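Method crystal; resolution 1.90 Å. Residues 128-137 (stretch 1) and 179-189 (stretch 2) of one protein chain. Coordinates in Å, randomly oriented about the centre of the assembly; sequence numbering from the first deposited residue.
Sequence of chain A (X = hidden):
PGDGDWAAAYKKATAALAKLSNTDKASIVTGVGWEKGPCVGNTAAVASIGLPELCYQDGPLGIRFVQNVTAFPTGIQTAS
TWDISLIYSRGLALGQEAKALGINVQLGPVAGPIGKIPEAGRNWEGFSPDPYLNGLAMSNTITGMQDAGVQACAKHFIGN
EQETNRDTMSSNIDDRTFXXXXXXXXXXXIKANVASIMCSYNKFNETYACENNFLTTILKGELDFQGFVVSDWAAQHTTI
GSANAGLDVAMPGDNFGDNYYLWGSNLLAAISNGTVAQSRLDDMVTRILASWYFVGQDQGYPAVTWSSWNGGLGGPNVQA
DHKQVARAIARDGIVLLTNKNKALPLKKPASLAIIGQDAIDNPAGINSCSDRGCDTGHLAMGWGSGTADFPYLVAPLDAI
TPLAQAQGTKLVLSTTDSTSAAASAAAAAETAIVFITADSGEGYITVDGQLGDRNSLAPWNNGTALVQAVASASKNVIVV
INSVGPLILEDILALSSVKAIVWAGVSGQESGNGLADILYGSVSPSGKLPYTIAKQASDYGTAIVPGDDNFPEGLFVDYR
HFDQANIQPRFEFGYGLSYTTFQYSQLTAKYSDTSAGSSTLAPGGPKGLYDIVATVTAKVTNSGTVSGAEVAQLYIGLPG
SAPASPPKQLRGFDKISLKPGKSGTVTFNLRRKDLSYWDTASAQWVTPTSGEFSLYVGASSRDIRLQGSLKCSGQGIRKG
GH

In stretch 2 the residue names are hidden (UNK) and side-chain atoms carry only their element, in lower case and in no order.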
# COMPACT_ATOMS: atom_id res chain seq x y z
N SER A 128 1.08 -3.87 -2.84
CA SER A 128 1.43 -5.20 -3.47
C SER A 128 2.68 -5.21 -4.32
O SER A 128 3.08 -4.20 -4.89
CB SER A 128 0.27 -5.81 -4.25
OG SER A 128 0.29 -5.47 -5.60
N PRO A 129 3.28 -6.40 -4.49
CA PRO A 129 4.40 -6.58 -5.39
C PRO A 129 4.04 -6.72 -6.87
O PRO A 129 4.93 -6.94 -7.70
CB PRO A 129 5.07 -7.89 -4.88
CG PRO A 129 3.96 -8.64 -4.31
CD PRO A 129 3.09 -7.59 -3.63
N ASP A 130 2.77 -6.47 -7.22
CA ASP A 130 2.37 -6.29 -8.60
C ASP A 130 2.32 -4.81 -8.99
O ASP A 130 1.58 -4.02 -8.41
CB ASP A 130 1.00 -6.87 -8.88
CG ASP A 130 0.66 -6.75 -10.34
OD1 ASP A 130 1.23 -7.59 -11.11
OD2 ASP A 130 -0.09 -5.81 -10.72
N PRO A 131 3.13 -4.40 -9.97
CA PRO A 131 3.22 -2.98 -10.19
C PRO A 131 1.94 -2.37 -10.74
O PRO A 131 1.70 -1.16 -10.51
CB PRO A 131 4.37 -2.86 -11.22
CG PRO A 131 4.45 -4.18 -11.90
CD PRO A 131 4.09 -5.15 -10.76
N TYR A 132 1.13 -3.13 -11.52
CA TYR A 132 -0.08 -2.58 -12.12
C TYR A 132 -1.11 -2.29 -11.01
O TYR A 132 -1.72 -1.18 -10.96
CB TYR A 132 -0.66 -3.55 -13.16
CG TYR A 132 -1.86 -3.00 -13.84
CD1 TYR A 132 -1.73 -2.15 -14.91
CD2 TYR A 132 -3.13 -3.26 -13.37
CE1 TYR A 132 -2.87 -1.62 -15.56
CE2 TYR A 132 -4.22 -2.70 -13.95
CZ TYR A 132 -4.10 -1.88 -15.05
OH TYR A 132 -5.31 -1.37 -15.61
N LEU A 133 -1.38 -3.31 -10.18
CA LEU A 133 -2.30 -3.13 -9.05
C LEU A 133 -1.85 -2.01 -8.15
O LEU A 133 -2.64 -1.15 -7.69
CB LEU A 133 -2.44 -4.42 -8.24
CG LEU A 133 -3.33 -4.43 -6.98
CD1 LEU A 133 -4.73 -4.06 -7.38
CD2 LEU A 133 -3.31 -5.79 -6.34
N ASN A 134 -0.56 -2.07 -7.82
CA ASN A 134 0.06 -1.04 -6.99
C ASN A 134 -0.16 0.38 -7.54
O ASN A 134 -0.70 1.28 -6.87
CB ASN A 134 1.53 -1.38 -6.81
CG ASN A 134 2.20 -0.62 -5.68
OD1 ASN A 134 2.12 0.60 -5.61
ND2 ASN A 134 2.84 -1.36 -4.77
N GLY A 135 0.18 0.55 -8.80
CA GLY A 135 -0.08 1.81 -9.53
C GLY A 135 -1.52 2.30 -9.55
O GLY A 135 -1.71 3.44 -9.20
N LEU A 136 -2.52 1.44 -9.82
CA LEU A 136 -3.93 1.83 -9.72
C LEU A 136 -4.33 2.22 -8.28
O LEU A 136 -5.10 3.17 -8.07
CB LEU A 136 -4.89 0.74 -10.27
CG LEU A 136 -5.30 0.90 -11.76
CD1 LEU A 136 -6.10 2.16 -12.11
CD2 LEU A 136 -4.09 0.86 -12.61
N ALA A 137 -3.81 1.51 -7.30
CA ALA A 137 -4.06 1.86 -5.92
C ALA A 137 -3.44 3.24 -5.56
O ALA A 137 -4.11 4.06 -4.92
CB ALA A 137 -3.61 0.78 -4.97
N UNK A 179 12.61 0.13 -14.22
CA UNK A 179 11.47 0.76 -14.89
C UNK A 179 10.15 -0.03 -14.90
O UNK A 179 9.06 0.58 -14.75
c UNK A 179 12.78 2.28 -16.43
c UNK A 179 11.89 1.10 -16.35
n UNK A 179 13.68 4.28 -16.60
n UNK A 179 14.14 2.22 -16.21
c UNK A 179 14.66 3.43 -16.33
c UNK A 179 12.50 3.58 -16.66
N UNK A 180 10.24 -1.35 -15.07
CA UNK A 180 9.04 -2.18 -15.19
C UNK A 180 8.40 -2.57 -13.91
O UNK A 180 7.22 -2.95 -13.91
o UNK A 180 9.18 -5.37 -18.25
c UNK A 180 9.24 -3.44 -16.03
o UNK A 180 10.30 -3.92 -19.42
c UNK A 180 9.64 -4.23 -18.44
c UNK A 180 9.40 -3.06 -17.47
N UNK A 181 9.17 -2.54 -12.83
CA UNK A 181 8.71 -3.08 -11.58
C UNK A 181 8.67 -1.95 -10.52
O UNK A 181 7.60 -1.44 -10.25
c UNK A 181 9.11 -5.08 -10.10
c UNK A 181 10.04 -6.26 -9.94
c UNK A 181 7.65 -5.50 -10.43
c UNK A 181 9.57 -4.26 -11.22
N UNK A 182 9.82 -1.53 -10.00
CA UNK A 182 9.86 -0.64 -8.84
C UNK A 182 9.44 0.82 -9.13
O UNK A 182 8.75 1.44 -8.36
c UNK A 182 11.56 -2.13 -7.71
c UNK A 182 12.29 -3.00 -8.55
c UNK A 182 11.86 -4.84 -7.05
c UNK A 182 11.27 -0.72 -8.14
c UNK A 182 10.92 -2.66 -6.61
c UNK A 182 12.44 -4.34 -8.21
c UNK A 182 11.12 -3.99 -6.24
o UNK A 182 11.96 -6.21 -6.66
N UNK A 183 9.86 1.35 -10.25
CA UNK A 183 9.43 2.70 -10.69
C UNK A 183 7.96 2.86 -11.08
O UNK A 183 7.35 3.94 -10.91
c UNK A 183 10.21 4.67 -12.17
c UNK A 183 10.99 4.97 -13.46
c UNK A 183 10.68 5.51 -11.00
c UNK A 183 10.35 3.18 -11.83
N UNK A 184 7.39 1.77 -11.58
CA UNK A 184 6.11 1.82 -12.22
C UNK A 184 4.99 2.49 -11.34
O UNK A 184 4.30 3.42 -11.76
c UNK A 184 2.27 -0.48 -16.16
c UNK A 184 3.20 0.47 -12.79
c UNK A 184 5.08 -0.49 -15.75
c UNK A 184 2.83 -0.11 -14.94
c UNK A 184 5.77 0.44 -12.68
c UNK A 184 4.22 -0.11 -14.72
c UNK A 184 4.44 0.30 -13.33
n UNK A 184 2.23 0.22 -13.75
c UNK A 184 3.14 -0.86 -17.18
c UNK A 184 4.53 -0.83 -17.01
N UNK A 185 4.90 2.12 -10.05
CA UNK A 185 3.89 2.83 -9.25
C UNK A 185 4.23 4.26 -8.97
O UNK A 185 3.30 5.06 -8.80
c UNK A 185 3.84 2.08 -7.95
c UNK A 185 4.85 1.00 -8.06
c UNK A 185 5.46 0.94 -9.40
N UNK A 186 5.52 4.61 -8.91
CA UNK A 186 5.85 6.02 -8.79
C UNK A 186 5.49 6.80 -10.04
O UNK A 186 5.00 7.95 -9.97
c UNK A 186 8.47 4.46 -5.31
c UNK A 186 7.69 6.67 -4.70
c UNK A 186 8.15 4.70 -6.64
c UNK A 186 8.27 5.48 -4.33
c UNK A 186 7.39 6.89 -6.02
c UNK A 186 7.32 6.23 -8.43
c UNK A 186 7.63 5.94 -7.00
N UNK A 187 5.65 6.18 -11.20
CA UNK A 187 5.23 6.85 -12.46
C UNK A 187 3.73 7.09 -12.48
O UNK A 187 3.27 8.21 -12.83
c UNK A 187 5.70 6.05 -13.68
N UNK A 188 2.94 6.09 -12.07
CA UNK A 188 1.46 6.27 -11.93
C UNK A 188 1.13 7.42 -10.95
O UNK A 188 0.27 8.27 -11.18
o UNK A 188 0.87 4.21 -13.81
o UNK A 188 -0.43 3.16 -12.37
c UNK A 188 0.73 5.00 -11.47
c UNK A 188 0.39 4.03 -12.63
N UNK A 189 1.87 7.47 -9.87
CA UNK A 189 1.68 8.50 -8.87
C UNK A 189 1.96 9.89 -9.42
O UNK A 189 1.19 10.80 -9.22
c UNK A 189 2.53 8.21 -7.68
O HOH W 1 -0.61 0.74 -13.20

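Position 179 carries one carbon followed by a five-membered ring of three carbons and two nitrogens, an imidazole. The side chain is out of reach of stretch 1, and both ring nitrogens are hydrogen-bonded elsewhere in the structure. It is His179.

Position 180 has three side-chain carbons, the third bearing two oxygens: a carboxylate on a two-carbon arm. The end of the side chain leads away from stretch 1, and the contact is made by the backbone, with O of position 180 3.6 Å from Pro131 CG. It is Glu180.

At position 181 four carbons fork at the second. One of the two carbons at the fork's ends lies 3.6 Å from Pro131 CD, an apolar contact, and 4.1 Å from Pro129 O. The pattern is that of Leu181, and the touching atom is its CD1. Chi1 is t and chi2 p, which brings the end of the side chain nearer to stretch 1 than its sideways CA-to-CB bond suggests.

Position 182 shows one carbon, then a six-carbon ring bearing one oxygen. Its CA-to-CB bond points away, and no atom touches stretch 1. It is Tyr182. Position 183 again has four carbons forked at the second, Leu183, out of reach of stretch 1.

Position 184 holds one carbon and fused five- and six-membered rings of eight carbons and one nitrogen, an indole. Its CA-to-CB bond points toward stretch 1. Pro131 CB sits 4.2 Å from the centroid of the five-membered ring, 30° off the normal, an off-centre CH-pi contact. The indole identifies Trp184. Pro131 CB is 3.8 Å from Trp184 CG, Pro131 O approaches Trp184 CD1 at 3.2 Å, and Tyr132 CA lies 4.0 Å from Trp184 NE1.

At position 185 three carbons close a ring onto the backbone nitrogen. The CB of position 185 is 3.3 Å from Asn134 OD1 and 4.1 Å from Gly135 N. The closed ring makes it Pro185. That amide oxygen has no hydrogen-bonding partner in the model, whereas Asn134 ND2 donates to Ser128 O at 2.9 Å.

Position 186 is one carbon plus an unsubstituted six-carbon ring, Phe186, whose CA-to-CB bond points away from stretch 1. Position 187 has a single carbon, Ala187, out of reach.

Position 188 has two carbons, the second carrying two oxygens. One carboxylate oxygen comes within 3.1 Å of Gly135 C. It is Asp188, and that oxygen is OD2. The 3.4 Å separation of Asp188 OD2 and Gly135 O is no hydrogen bond, since both are acceptors. Position 189, with one carbon, makes no contact and is Ala189.

The contact therefore works by close packing, with no direct hydrogen bond between the stretches. Helices 131-137 and 184-189 run in similar directions, 26° apart, and their axes approach to 8.1 Å. Gly135 permits this fit: its CA is 4.1 Å from Pro185 CA, and an ideal CB would lie 2.2 Å from Asp188 OD2, a clash. Pro131 fills the other main site, against Leu181, Trp184 and Pro185. One water supplies the polar link, accepting from Trp184 NE1 (2.9 Å) and donating to Asp188 OD2 (2.6 Å) and Tyr132 O (3.2 Å).

Stretch 2 179-189: HELYLWPFADA
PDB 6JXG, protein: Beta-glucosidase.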